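Local atomic coordinates of serine protease inhibitor 4, isoform B (Drosophila melanogaster, PDB entry 4P0F), a protein that probably inhibits serine and cysteine endopeptidases as a serpin, and is captured here in its cleaved form. Residues A[120-125]-A[133-138]; A[177-182]-A[269-274]; A[15-20]-A[39-44]. All coordinates share one frame; numbering follows the deposited sequence.

Overall arrangement
Interaction 3 comes first along the chain, then interaction 1, then interaction 2, with no overlap between them, and all three belong to one serpin fold. Centres of interactions 1 and 3 lie 24 Å apart, those of 2 and 3 29 Å, and those of 1 and 2 39 Å; none touches another. Interaction 3 packs helix 6-28 against helix 38-49 near the middle of the molecule. Interaction 1 sets helix 129-143 beside the edge strand 120-124, while interaction 2 joins the loop after strand 161-174 to strand 263-281. Strand 328-341 pairs with 161-174 and 311-324, as expected for a cleaved serpin whose reactive-centre loop has been inserted.

Interaction 1: A[120-125]-A[133-138]; sequences AAQSVD and AATINN
T135 of helix 129-143 points its methyl group at strand 120-124 and meets two side chains there, Q122 and V124. Q122 comes from the opposite direction, its chain fully extended, with CG anti to the backbone N (chi1 -179°), which carries the amide across to the helix. The methyl CG2 of T135 is received by both ends of that amide almost equally, 3.7 Å from Q122 OE1 and 3.8 Å from Q122 NE2. V124 passes T135 alongside, running the opposite way, its CG1 4.0 Å from T135 CG2. The hydroxyl of T135 is directed elsewhere: OG1 bonds to the carbonyl of Q131, one turn back in the same helix, which leaves the methyl branch to face the strand. Q122 OE1 in turn is hydrogen-bonded to K96 NZ, a tie that should restrain the rotation of the amide.

The inner side of the contact is the more buried one. There V124 is enclosed, and the neighbouring helix residue I136 packs on F98, V164 and V166 of strands 91-100 and 161-174. The closest approach, however, is on the side nearer solvent, where the amide of Q122 meets T135 and both residues stay partly exposed. The packing as a whole is slight, the segments together burying just 119 Å². Strand 120-124 pairs with 91-100 through backbone bonds such as that between V124 and V99, and a helix lying across the surface of these strands corresponds to helix F on sheet A of the serpin fold.

Interaction 2: A[177-182]-A[269-274]; sequences HQFAKH and LKLPRF
F179 and L271 form the closest backbone pair between the loop 177-182 and strand 269-272, yet their CA atoms stand 9.7 Å apart, so side chains must span the gap. F179 does so with its ring, swung out with CG anti to the carbonyl carbon (chi1 -59°). The far end of the ring reaches L269, where CZ lies 3.6 Å from L269 CD2; the two side chains cross at about a right angle. L271 closes in more loosely, its CD2 4.2 Å from F179 CZ, and both methyls approach the ring at a slant. W175 adds an edge-to-face contact with F179, while M202 and L204 of strand 197-213 also touch it.

Beyond this buried patch the link turns polar and solvent-mediated. One water donates to K181 O at 3.0 Å and accepts from R273 NH1 at 3.3 Å, lying in the plane of the guanidinium at its edge. R273 NH1 also forms a salt bridge with E326, whose backbone is hydrogen-bonded to F179. Between these two segments the attraction is therefore apolar contact plus one rather long water bridge, with E326 as a shared partner of F179 and R273.

Interaction 3: A[15-20]-A[39-44]; sequences ALFSIN and FSIQTC
F17, from helix 6-28, lays one corner of its ring, CE2 and its neighbours, against I41 and Q42 of helix 38-49, and this apolar packing makes up nearly all of the contact. CG of F17 stands anti to the backbone N (chi1 -178°), which sends the ring straight across. I41 offers its CG2 methyl at the ring edge, in the plane, 3.8 Å from F17 CE2 and 3.9 Å from F17 CZ; the two side chains cross at about a right angle. Q42 meets the same corner of the ring nearer the backbone, with its CB 4.0 Å from F17 CE2. Further out, Q42 and F17 run past one another in opposite directions, their amide and ring planes only 15° apart.

These two helices correspond to helices A and B of the serpin fold, and the second lies under the strands that include the inserted loop: I41 and C44 rest on T335 of strand 328-341. S40 OG is hydrogen-bonded there to T335 OG1 and also to N167 OD1, an arrangement consistent with the shutter region of serpins.

No polar bond joins the two segments. The amide nitrogen NE2 of the buried Q42 is satisfied by the carbonyl of L64. S18 OG returns to the carbonyl of L14 in its own helix. T43 OG1 donates to F39 O at 2.7 Å, while T43 N reaches the same oxygen at 3.0 Å from the opposite face of the carbonyl plane. T43 OG1 also lies 3.3 Å above the plane of the F39 ring, offset toward its rim; F39 touches F10 and L14 of helix 6-28 as well as V81 and L82 of helix 71-84.

Interaction 1: A[120-125]-A[133-138]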
ATOM      1  N   ALA A 120       4.626 -18.274  -3.348  1.00 21.64           N
ATOM      2  CA  ALA A 120       4.148 -19.619  -3.105  1.00 22.77           C
ATOM      3  C   ALA A 120       3.017 -19.892  -4.087  1.00 22.10           C
ATOM      4  O   ALA A 120       2.548 -18.983  -4.766  1.00 21.23           O
ATOM      5  CB  ALA A 120       3.673 -19.777  -1.670  1.00 23.58           C
ATOM      6  N   ALA A 121       2.585 -21.144  -4.156  1.00 24.21           N
ATOM      7  CA  ALA A 121       1.483 -21.517  -5.031  1.00 25.96           C
ATOM      8  C   ALA A 121       0.691 -22.656  -4.406  1.00 27.02           C
ATOM      9  O   ALA A 121       1.260 -23.544  -3.768  1.00 25.96           O
ATOM     10  CB  ALA A 121       1.997 -21.906  -6.386  1.00 26.12           C
ATOM     11  N   GLN A 122      -0.625 -22.609  -4.584  1.00 22.02           N
ATOM     12  CA  GLN A 122      -1.520 -23.616  -4.025  1.00 21.54           C
ATOM     13  C   GLN A 122      -2.738 -23.781  -4.921  1.00 20.13           C
ATOM     14  O   GLN A 122      -3.255 -22.806  -5.445  1.00 21.05           O
ATOM     15  CB  GLN A 122      -1.954 -23.215  -2.618  1.00 26.23           C
ATOM     16  CG  GLN A 122      -2.876 -24.214  -1.933  1.00 25.86           C
ATOM     17  CD  GLN A 122      -3.225 -23.811  -0.511  1.00 27.99           C
ATOM     18  OE1 GLN A 122      -2.912 -22.707  -0.072  1.00 27.74           O
ATOM     19  NE2 GLN A 122      -3.879 -24.704   0.215  1.00 29.09           N
ATOM     20  N   SER A 123      -3.193 -25.021  -5.084  1.00 21.86           N
ATOM     21  CA  SER A 123      -4.418 -25.297  -5.823  1.00 21.52           C
ATOM     22  C   SER A 123      -5.612 -25.258  -4.875  1.00 23.96           C
ATOM     23  O   SER A 123      -5.534 -25.776  -3.762  1.00 27.11           O
ATOM     24  CB  SER A 123      -4.336 -26.660  -6.513  1.00 23.79           C
ATOM     25  OG  SER A 123      -3.302 -26.675  -7.481  1.00 30.80           O
ATOM     26  N   VAL A 124      -6.698 -24.630  -5.312  1.00 21.04           N
ATOM     27  CA  VAL A 124      -7.929 -24.547  -4.524  1.00 21.64           C
ATOM     28  C   VAL A 124      -9.149 -24.804  -5.404  1.00 26.08           C
ATOM     29  O   VAL A 124      -9.072 -24.680  -6.625  1.00 24.67           O
ATOM     30  CB  VAL A 124      -8.085 -23.162  -3.837  1.00 26.03           C
ATOM     31  CG1 VAL A 124      -6.894 -22.869  -2.926  1.00 24.52           C
ATOM     32  CG2 VAL A 124      -8.252 -22.058  -4.869  1.00 23.14           C
ATOM     33  N   ASP A 125     -10.269 -25.160  -4.781  1.00 22.83           N
ATOM     34  CA  ASP A 125     -11.511 -25.416  -5.505  1.00 24.80           C
ATOM     35  C   ASP A 125     -12.432 -24.204  -5.399  1.00 22.80           C
ATOM     36  O   ASP A 125     -13.153 -24.052  -4.411  1.00 24.14           O
ATOM     37  CB  ASP A 125     -12.201 -26.669  -4.956  1.00 28.09           C
ATOM     38  CG  ASP A 125     -13.433 -27.056  -5.748  1.00 33.15           C
ATOM     39  OD1 ASP A 125     -13.849 -26.286  -6.631  1.00 29.78           O
ATOM     40  OD2 ASP A 125     -14.000 -28.135  -5.475  1.00 32.65           O
ATOM     41  N   ALA A 133     -12.209 -19.060  -0.286  1.00 20.30           N
ATOM     42  CA  ALA A 133     -12.003 -17.759   0.317  1.00 19.77           C
ATOM     43  C   ALA A 133     -11.354 -17.936   1.683  1.00 20.21           C
ATOM     44  O   ALA A 133     -10.437 -17.203   2.033  1.00 20.48           O
ATOM     45  CB  ALA A 133     -13.313 -17.015   0.437  1.00 20.89           C
ATOM     46  N   ALA A 134     -11.814 -18.926   2.443  1.00 22.97           N
ATOM     47  CA  ALA A 134     -11.252 -19.168   3.768  1.00 25.15           C
ATOM     48  C   ALA A 134      -9.767 -19.508   3.654  1.00 21.74           C
ATOM     49  O   ALA A 134      -8.961 -19.027   4.440  1.00 22.93           O
ATOM     50  CB  ALA A 134     -12.008 -20.284   4.485  1.00 27.62           C
ATOM     51  N   THR A 135      -9.402 -20.327   2.671  1.00 21.37           N
ATOM     52  CA  THR A 135      -7.998 -20.675   2.453  1.00 21.97           C
ATOM     53  C   THR A 135      -7.154 -19.432   2.167  1.00 22.66           C
ATOM     54  O   THR A 135      -6.106 -19.223   2.779  1.00 22.15           O
ATOM     55  CB  THR A 135      -7.861 -21.688   1.303  1.00 20.97           C
ATOM     56  OG1 THR A 135      -8.475 -22.909   1.713  1.00 23.14           O
ATOM     57  CG2 THR A 135      -6.401 -21.960   0.966  1.00 25.86           C
ATOM     58  N   ILE A 136      -7.622 -18.604   1.241  1.00 18.68           N
ATOM     59  CA  ILE A 136      -6.934 -17.365   0.895  1.00 18.41           C
ATOM     60  C   ILE A 136      -6.859 -16.428   2.094  1.00 18.92           C
ATOM     61  O   ILE A 136      -5.796 -15.888   2.429  1.00 18.56           O
ATOM     62  CB  ILE A 136      -7.642 -16.658  -0.285  1.00 18.78           C
ATOM     63  CG1 ILE A 136      -7.523 -17.520  -1.551  1.00 21.04           C
ATOM     64  CG2 ILE A 136      -7.064 -15.260  -0.513  1.00 16.10           C
ATOM     65  CD1 ILE A 136      -8.528 -17.178  -2.663  1.00 18.65           C
ATOM     66  N   ASN A 137      -7.993 -16.235   2.746  1.00 18.52           N
ATOM     67  CA  ASN A 137      -8.086 -15.216   3.779  1.00 18.92           C
ATOM     68  C   ASN A 137      -7.349 -15.629   5.041  1.00 20.90           C
ATOM     69  O   ASN A 137      -6.791 -14.783   5.746  1.00 20.49           O
ATOM     70  CB  ASN A 137      -9.550 -14.910   4.060  1.00 19.57           C
ATOM     71  CG  ASN A 137     -10.215 -14.200   2.893  1.00 21.89           C
ATOM     72  OD1 ASN A 137      -9.538 -13.594   2.062  1.00 21.97           O
ATOM     73  ND2 ASN A 137     -11.535 -14.282   2.817  1.00 21.98           N
ATOM     74  N   ASN A 138      -7.310 -16.929   5.310  1.00 20.84           N
ATOM     75  CA  ASN A 138      -6.540 -17.427   6.440  1.00 21.79           C
ATOM     76  C   ASN A 138      -5.041 -17.240   6.208  1.00 21.18           C
ATOM     77  O   ASN A 138      -4.302 -16.901   7.135  1.00 22.60           O
ATOM     78  CB  ASN A 138      -6.869 -18.895   6.704  1.00 23.99           C
ATOM     79  CG  ASN A 138      -8.255 -19.083   7.295  1.00 29.07           C
ATOM     80  OD1 ASN A 138      -8.877 -18.132   7.766  1.00 37.56           O
ATOM     81  ND2 ASN A 138      -8.743 -20.321   7.285  1.00 31.25           N
TER

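Interaction 2: A[177-182]-A[269-274]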
ATOM      1  N   HIS A 177      13.200   7.018  18.854  1.00 23.43           N
ATOM      2  CA  HIS A 177      12.872   7.828  20.027  1.00 23.77           C
ATOM      3  C   HIS A 177      11.402   7.669  20.378  1.00 20.31           C
ATOM      4  O   HIS A 177      10.538   8.291  19.765  1.00 20.32           O
ATOM      5  CB  HIS A 177      13.192   9.299  19.775  1.00 28.03           C
ATOM      6  CG  HIS A 177      14.588   9.534  19.298  1.00 38.19           C
ATOM      7  ND1 HIS A 177      15.695   9.203  20.049  1.00 45.31           N
ATOM      8  CD2 HIS A 177      15.060  10.060  18.144  1.00 45.75           C
ATOM      9  CE1 HIS A 177      16.788   9.519  19.380  1.00 38.27           C
ATOM     10  NE2 HIS A 177      16.431  10.041  18.221  1.00 41.86           N
ATOM     11  N   GLN A 178      11.123   6.832  21.369  1.00 21.14           N
ATOM     12  CA  GLN A 178       9.751   6.581  21.775  1.00 20.03           C
ATOM     13  C   GLN A 178       9.174   7.749  22.560  1.00 20.49           C
ATOM     14  O   GLN A 178       9.906   8.524  23.191  1.00 21.76           O
ATOM     15  CB  GLN A 178       9.661   5.309  22.611  1.00 22.58           C
ATOM     16  CG  GLN A 178      10.047   4.036  21.874  1.00 23.37           C
ATOM     17  CD  GLN A 178       9.956   2.817  22.760  1.00 28.11           C
ATOM     18  OE1 GLN A 178       8.941   2.592  23.416  1.00 25.83           O
ATOM     19  NE2 GLN A 178      11.024   2.028  22.799  1.00 29.47           N
ATOM     20  N   PHE A 179       7.853   7.857  22.501  1.00 18.47           N
ATOM     21  CA  PHE A 179       7.097   8.792  23.308  1.00 18.29           C
ATOM     22  C   PHE A 179       6.903   8.177  24.674  1.00 19.60           C
ATOM     23  O   PHE A 179       6.831   6.953  24.806  1.00 22.64           O
ATOM     24  CB  PHE A 179       5.728   9.095  22.691  1.00 17.17           C
ATOM     25  CG  PHE A 179       5.779   9.675  21.297  1.00 16.15           C
ATOM     26  CD1 PHE A 179       5.955   8.859  20.187  1.00 16.60           C
ATOM     27  CD2 PHE A 179       5.599  11.029  21.096  1.00 17.37           C
ATOM     28  CE1 PHE A 179       5.981   9.395  18.919  1.00 16.95           C
ATOM     29  CE2 PHE A 179       5.633  11.569  19.819  1.00 20.12           C
ATOM     30  CZ  PHE A 179       5.815  10.753  18.735  1.00 21.13           C
ATOM     31  N   ALA A 180       6.813   9.033  25.679  1.00 20.09           N
ATOM     32  CA  ALA A 180       6.479   8.608  27.025  1.00 21.74           C
ATOM     33  C   ALA A 180       4.966   8.563  27.168  1.00 22.24           C
ATOM     34  O   ALA A 180       4.302   9.579  27.017  1.00 23.46           O
ATOM     35  CB  ALA A 180       7.084   9.552  28.039  1.00 27.45           C
ATOM     36  N   LYS A 181       4.423   7.392  27.495  1.00 26.57           N
ATOM     37  CA  LYS A 181       2.981   7.250  27.649  1.00 21.47           C
ATOM     38  C   LYS A 181       2.400   8.197  28.693  1.00 22.25           C
ATOM     39  O   LYS A 181       1.294   8.698  28.531  1.00 23.88           O
ATOM     40  CB  LYS A 181       2.628   5.808  28.014  1.00 25.20           C
ATOM     41  CG  LYS A 181       2.931   4.812  26.913  1.00 33.66           C
ATOM     42  CD  LYS A 181       2.430   3.412  27.277  1.00 40.67           C
ATOM     43  CE  LYS A 181       3.123   2.857  28.512  1.00 55.53           C
ATOM     44  NZ  LYS A 181       4.607   2.865  28.389  1.00 62.50           N
ATOM     45  N   HIS A 182       3.125   8.446  29.777  1.00 23.37           N
ATOM     46  CA  HIS A 182       2.570   9.268  30.840  1.00 24.50           C
ATOM     47  C   HIS A 182       2.474  10.742  30.447  1.00 23.91           C
ATOM     48  O   HIS A 182       1.875  11.522  31.168  1.00 25.36           O
ATOM     49  CB  HIS A 182       3.390   9.114  32.121  1.00 26.33           C
ATOM     50  CG  HIS A 182       4.704   9.825  32.091  1.00 26.25           C
ATOM     51  ND1 HIS A 182       5.853   9.249  31.592  1.00 26.42           N
ATOM     52  CD2 HIS A 182       5.057  11.061  32.515  1.00 27.48           C
ATOM     53  CE1 HIS A 182       6.856  10.103  31.704  1.00 28.70           C
ATOM     54  NE2 HIS A 182       6.399  11.211  32.256  1.00 28.66           N
ATOM     55  N   LEU A 269       7.458  18.000  19.078  1.00 21.14           N
ATOM     56  CA  LEU A 269       6.483  17.253  18.302  1.00 19.08           C
ATOM     57  C   LEU A 269       5.236  16.942  19.106  1.00 20.88           C
ATOM     58  O   LEU A 269       5.335  16.537  20.267  1.00 20.63           O
ATOM     59  CB  LEU A 269       7.116  15.948  17.815  1.00 18.47           C
ATOM     60  CG  LEU A 269       6.201  14.902  17.178  1.00 16.91           C
ATOM     61  CD1 LEU A 269       5.585  15.428  15.884  1.00 18.69           C
ATOM     62  CD2 LEU A 269       6.992  13.622  16.932  1.00 18.89           C
ATOM     63  N   LYS A 270       4.067  17.129  18.493  1.00 18.59           N
ATOM     64  CA  LYS A 270       2.830  16.556  19.023  1.00 20.41           C
ATOM     65  C   LYS A 270       2.161  15.763  17.912  1.00 21.47           C
ATOM     66  O   LYS A 270       1.947  16.268  16.816  1.00 19.07           O
ATOM     67  CB  LYS A 270       1.885  17.628  19.583  1.00 20.23           C
ATOM     68  CG  LYS A 270       2.392  18.285  20.854  1.00 30.88           C
ATOM     69  CD  LYS A 270       1.493  19.430  21.280  1.00 46.67           C
ATOM     70  CE  LYS A 270       1.328  19.469  22.787  1.00 74.03           C
ATOM     71  NZ  LYS A 270       2.604  19.698  23.516  1.00 76.36           N
ATOM     72  N   LEU A 271       1.843  14.509  18.208  1.00 16.63           N
ATOM     73  CA  LEU A 271       1.298  13.583  17.217  1.00 19.87           C
ATOM     74  C   LEU A 271       0.136  12.812  17.820  1.00 19.33           C
ATOM     75  O   LEU A 271       0.258  12.315  18.932  1.00 17.83           O
ATOM     76  CB  LEU A 271       2.381  12.610  16.752  1.00 19.96           C
ATOM     77  CG  LEU A 271       2.020  11.649  15.625  1.00 17.05           C
ATOM     78  CD1 LEU A 271       1.818  12.423  14.330  1.00 20.33           C
ATOM     79  CD2 LEU A 271       3.124  10.633  15.466  1.00 17.65           C
ATOM     80  N   PRO A 272      -0.990  12.703  17.100  1.00 18.61           N
ATOM     81  CA  PRO A 272      -2.084  11.897  17.660  1.00 17.93           C
ATOM     82  C   PRO A 272      -1.725  10.423  17.752  1.00 18.51           C
ATOM     83  O   PRO A 272      -1.020   9.894  16.890  1.00 16.97           O
ATOM     84  CB  PRO A 272      -3.239  12.099  16.665  1.00 24.48           C
ATOM     85  CG  PRO A 272      -2.833  13.252  15.792  1.00 29.44           C
ATOM     86  CD  PRO A 272      -1.341  13.278  15.790  1.00 22.22           C
ATOM     87  N   ARG A 273      -2.205   9.780  18.809  1.00 18.36           N
ATOM     88  CA  ARG A 273      -2.200   8.337  18.914  1.00 17.22           C
ATOM     89  C   ARG A 273      -3.430   7.855  18.142  1.00 18.34           C
ATOM     90  O   ARG A 273      -4.557   8.014  18.609  1.00 21.29           O
ATOM     91  CB  ARG A 273      -2.235   7.903  20.390  1.00 19.01           C
ATOM     92  CG  ARG A 273      -2.080   6.405  20.636  1.00 22.77           C
ATOM     93  CD  ARG A 273      -1.985   6.078  22.144  1.00 27.05           C
ATOM     94  NE  ARG A 273      -3.243   6.334  22.830  1.00 37.91           N
ATOM     95  CZ  ARG A 273      -3.366   6.764  24.082  1.00 34.88           C
ATOM     96  NH1 ARG A 273      -2.298   7.038  24.839  1.00 30.88           N
ATOM     97  NH2 ARG A 273      -4.581   6.937  24.578  1.00 38.10           N
ATOM     98  N   PHE A 274      -3.222   7.302  16.950  1.00 18.06           N
ATOM     99  CA  PHE A 274      -4.352   7.011  16.070  1.00 17.63           C
ATOM    100  C   PHE A 274      -4.232   5.672  15.379  1.00 23.06           C
ATOM    101  O   PHE A 274      -3.165   5.064  15.332  1.00 20.79           O
ATOM    102  CB  PHE A 274      -4.506   8.130  15.022  1.00 16.89           C
ATOM    103  CG  PHE A 274      -3.502   8.074  13.889  1.00 16.79           C
ATOM    104  CD1 PHE A 274      -2.271   8.697  13.995  1.00 19.72           C
ATOM    105  CD2 PHE A 274      -3.816   7.429  12.701  1.00 21.74           C
ATOM    106  CE1 PHE A 274      -1.355   8.661  12.946  1.00 19.72           C
ATOM    107  CE2 PHE A 274      -2.908   7.381  11.654  1.00 20.61           C
ATOM    108  CZ  PHE A 274      -1.677   7.998  11.771  1.00 20.03           C
TER
HETATM  109  O   HOH W   1      -1.363   7.535  27.956  1.00 39.50           O

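Interaction 3: A[15-20]-A[39-44]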
ATOM      1  N   ALA A  15       6.990   5.625  -6.162  1.00 14.33           N
ATOM      2  CA  ALA A  15       6.547   6.874  -5.539  1.00 15.09           C
ATOM      3  C   ALA A  15       5.538   7.619  -6.410  1.00 18.93           C
ATOM      4  O   ALA A  15       4.566   8.177  -5.902  1.00 17.30           O
ATOM      5  CB  ALA A  15       7.748   7.778  -5.214  1.00 17.32           C
ATOM      6  N   LEU A  16       5.752   7.629  -7.720  1.00 16.83           N
ATOM      7  CA  LEU A  16       4.818   8.296  -8.616  1.00 15.13           C
ATOM      8  C   LEU A  16       3.502   7.513  -8.691  1.00 14.22           C
ATOM      9  O   LEU A  16       2.428   8.097  -8.607  1.00 15.61           O
ATOM     10  CB  LEU A  16       5.434   8.470 -10.005  1.00 15.86           C
ATOM     11  CG  LEU A  16       4.545   9.115 -11.082  1.00 16.90           C
ATOM     12  CD1 LEU A  16       3.935  10.424 -10.624  1.00 18.24           C
ATOM     13  CD2 LEU A  16       5.346   9.343 -12.337  1.00 20.76           C
ATOM     14  N   PHE A  17       3.591   6.195  -8.845  1.00 13.61           N
ATOM     15  CA  PHE A  17       2.400   5.351  -8.772  1.00 13.54           C
ATOM     16  C   PHE A  17       1.620   5.614  -7.484  1.00 15.44           C
ATOM     17  O   PHE A  17       0.388   5.706  -7.506  1.00 14.79           O
ATOM     18  CB  PHE A  17       2.780   3.872  -8.868  1.00 14.74           C
ATOM     19  CG  PHE A  17       1.597   2.937  -8.851  1.00 14.93           C
ATOM     20  CD1 PHE A  17       0.657   2.981  -9.854  1.00 14.64           C
ATOM     21  CD2 PHE A  17       1.429   2.024  -7.824  1.00 16.38           C
ATOM     22  CE1 PHE A  17      -0.429   2.122  -9.851  1.00 16.73           C
ATOM     23  CE2 PHE A  17       0.342   1.167  -7.814  1.00 18.10           C
ATOM     24  CZ  PHE A  17      -0.588   1.229  -8.834  1.00 15.36           C
ATOM     25  N   SER A  18       2.340   5.782  -6.376  1.00 13.74           N
ATOM     26  CA  SER A  18       1.716   6.021  -5.080  1.00 14.58           C
ATOM     27  C   SER A  18       0.866   7.287  -5.073  1.00 16.33           C
ATOM     28  O   SER A  18      -0.281   7.267  -4.627  1.00 17.43           O
ATOM     29  CB  SER A  18       2.769   6.133  -3.974  1.00 18.50           C
ATOM     30  OG  SER A  18       3.544   4.954  -3.853  1.00 21.07           O
ATOM     31  N   ILE A  19       1.427   8.404  -5.532  1.00 16.35           N
ATOM     32  CA  ILE A  19       0.669   9.639  -5.507  1.00 16.51           C
ATOM     33  C   ILE A  19      -0.458   9.579  -6.534  1.00 17.71           C
ATOM     34  O   ILE A  19      -1.508  10.181  -6.328  1.00 18.50           O
ATOM     35  CB  ILE A  19       1.577  10.883  -5.724  1.00 28.99           C
ATOM     36  CG1 ILE A  19       2.280  10.854  -7.076  1.00 35.86           C
ATOM     37  CG2 ILE A  19       2.610  10.946  -4.617  1.00 36.67           C
ATOM     38  CD1 ILE A  19       2.978  12.157  -7.424  1.00 85.90           C
ATOM     39  N   ASN A  20      -0.263   8.835  -7.628  1.00 17.19           N
ATOM     40  CA  ASN A  20      -1.343   8.651  -8.594  1.00 18.60           C
ATOM     41  C   ASN A  20      -2.541   7.955  -7.945  1.00 16.97           C
ATOM     42  O   ASN A  20      -3.684   8.405  -8.083  1.00 19.15           O
ATOM     43  CB  ASN A  20      -0.865   7.842  -9.803  1.00 16.39           C
ATOM     44  CG  ASN A  20       0.125   8.600 -10.675  1.00 18.64           C
ATOM     45  OD1 ASN A  20       0.345   9.802 -10.515  1.00 18.11           O
ATOM     46  ND2 ASN A  20       0.690   7.896 -11.647  1.00 17.09           N
ATOM     47  N   PHE A  39       3.155  -0.345  -2.487  1.00 13.66           N
ATOM     48  CA  PHE A  39       4.071  -1.426  -2.820  1.00 11.87           C
ATOM     49  C   PHE A  39       3.309  -2.729  -3.044  1.00 15.15           C
ATOM     50  O   PHE A  39       3.613  -3.492  -3.974  1.00 15.77           O
ATOM     51  CB  PHE A  39       5.116  -1.631  -1.728  1.00 13.74           C
ATOM     52  CG  PHE A  39       6.084  -2.735  -2.040  1.00 15.73           C
ATOM     53  CD1 PHE A  39       5.802  -4.041  -1.685  1.00 21.51           C
ATOM     54  CD2 PHE A  39       7.253  -2.477  -2.732  1.00 24.91           C
ATOM     55  CE1 PHE A  39       6.679  -5.067  -2.001  1.00 20.14           C
ATOM     56  CE2 PHE A  39       8.133  -3.501  -3.045  1.00 27.43           C
ATOM     57  CZ  PHE A  39       7.839  -4.800  -2.675  1.00 25.70           C
ATOM     58  N   SER A  40       2.338  -2.997  -2.177  1.00 13.73           N
ATOM     59  CA  SER A  40       1.529  -4.207  -2.277  1.00 15.14           C
ATOM     60  C   SER A  40       0.722  -4.224  -3.574  1.00 13.81           C
ATOM     61  O   SER A  40       0.628  -5.257  -4.265  1.00 15.96           O
ATOM     62  CB  SER A  40       0.600  -4.312  -1.063  1.00 14.53           C
ATOM     63  OG  SER A  40      -0.308  -5.383  -1.172  1.00 15.89           O
ATOM     64  N   ILE A  41       0.131  -3.082  -3.896  1.00 14.79           N
ATOM     65  CA  ILE A  41      -0.679  -2.962  -5.093  1.00 13.38           C
ATOM     66  C   ILE A  41       0.178  -3.149  -6.340  1.00 15.59           C
ATOM     67  O   ILE A  41      -0.188  -3.916  -7.234  1.00 13.29           O
ATOM     68  CB  ILE A  41      -1.408  -1.595  -5.133  1.00 13.06           C
ATOM     69  CG1 ILE A  41      -2.402  -1.505  -3.967  1.00 14.25           C
ATOM     70  CG2 ILE A  41      -2.139  -1.400  -6.456  1.00 15.85           C
ATOM     71  CD1 ILE A  41      -2.899  -0.122  -3.689  1.00 15.28           C
ATOM     72  N   GLN A  42       1.305  -2.449  -6.419  1.00 12.86           N
ATOM     73  CA  GLN A  42       2.150  -2.546  -7.612  1.00 13.83           C
ATOM     74  C   GLN A  42       2.709  -3.962  -7.801  1.00 12.95           C
ATOM     75  O   GLN A  42       2.771  -4.473  -8.926  1.00 13.99           O
ATOM     76  CB  GLN A  42       3.299  -1.553  -7.549  1.00 13.55           C
ATOM     77  CG  GLN A  42       3.931  -1.262  -8.897  1.00 14.91           C
ATOM     78  CD  GLN A  42       5.270  -0.562  -8.787  1.00 14.35           C
ATOM     79  OE1 GLN A  42       6.136  -0.963  -8.012  1.00 15.01           O
ATOM     80  NE2 GLN A  42       5.452   0.494  -9.577  1.00 14.58           N
ATOM     81  N   THR A  43       3.094  -4.600  -6.697  1.00 13.71           N
ATOM     82  CA  THR A  43       3.647  -5.945  -6.731  1.00 13.50           C
ATOM     83  C   THR A  43       2.604  -6.935  -7.223  1.00 17.11           C
ATOM     84  O   THR A  43       2.885  -7.751  -8.104  1.00 15.11           O
ATOM     85  CB  THR A  43       4.162  -6.364  -5.341  1.00 12.49           C
ATOM     86  OG1 THR A  43       5.191  -5.457  -4.936  1.00 15.68           O
ATOM     87  CG2 THR A  43       4.741  -7.769  -5.369  1.00 14.45           C
ATOM     88  N   CYS A  44       1.392  -6.850  -6.686  1.00 13.73           N
ATOM     89  CA  CYS A  44       0.340  -7.790  -7.075  1.00 13.37           C
ATOM     90  C   CYS A  44       0.015  -7.622  -8.552  1.00 14.82           C
ATOM     91  O   CYS A  44      -0.115  -8.601  -9.297  1.00 15.32           O
ATOM     92  CB  CYS A  44      -0.917  -7.582  -6.245  1.00 17.42           C
ATOM     93  SG  CYS A  44      -2.142  -8.880  -6.529  1.00 20.64           S
TER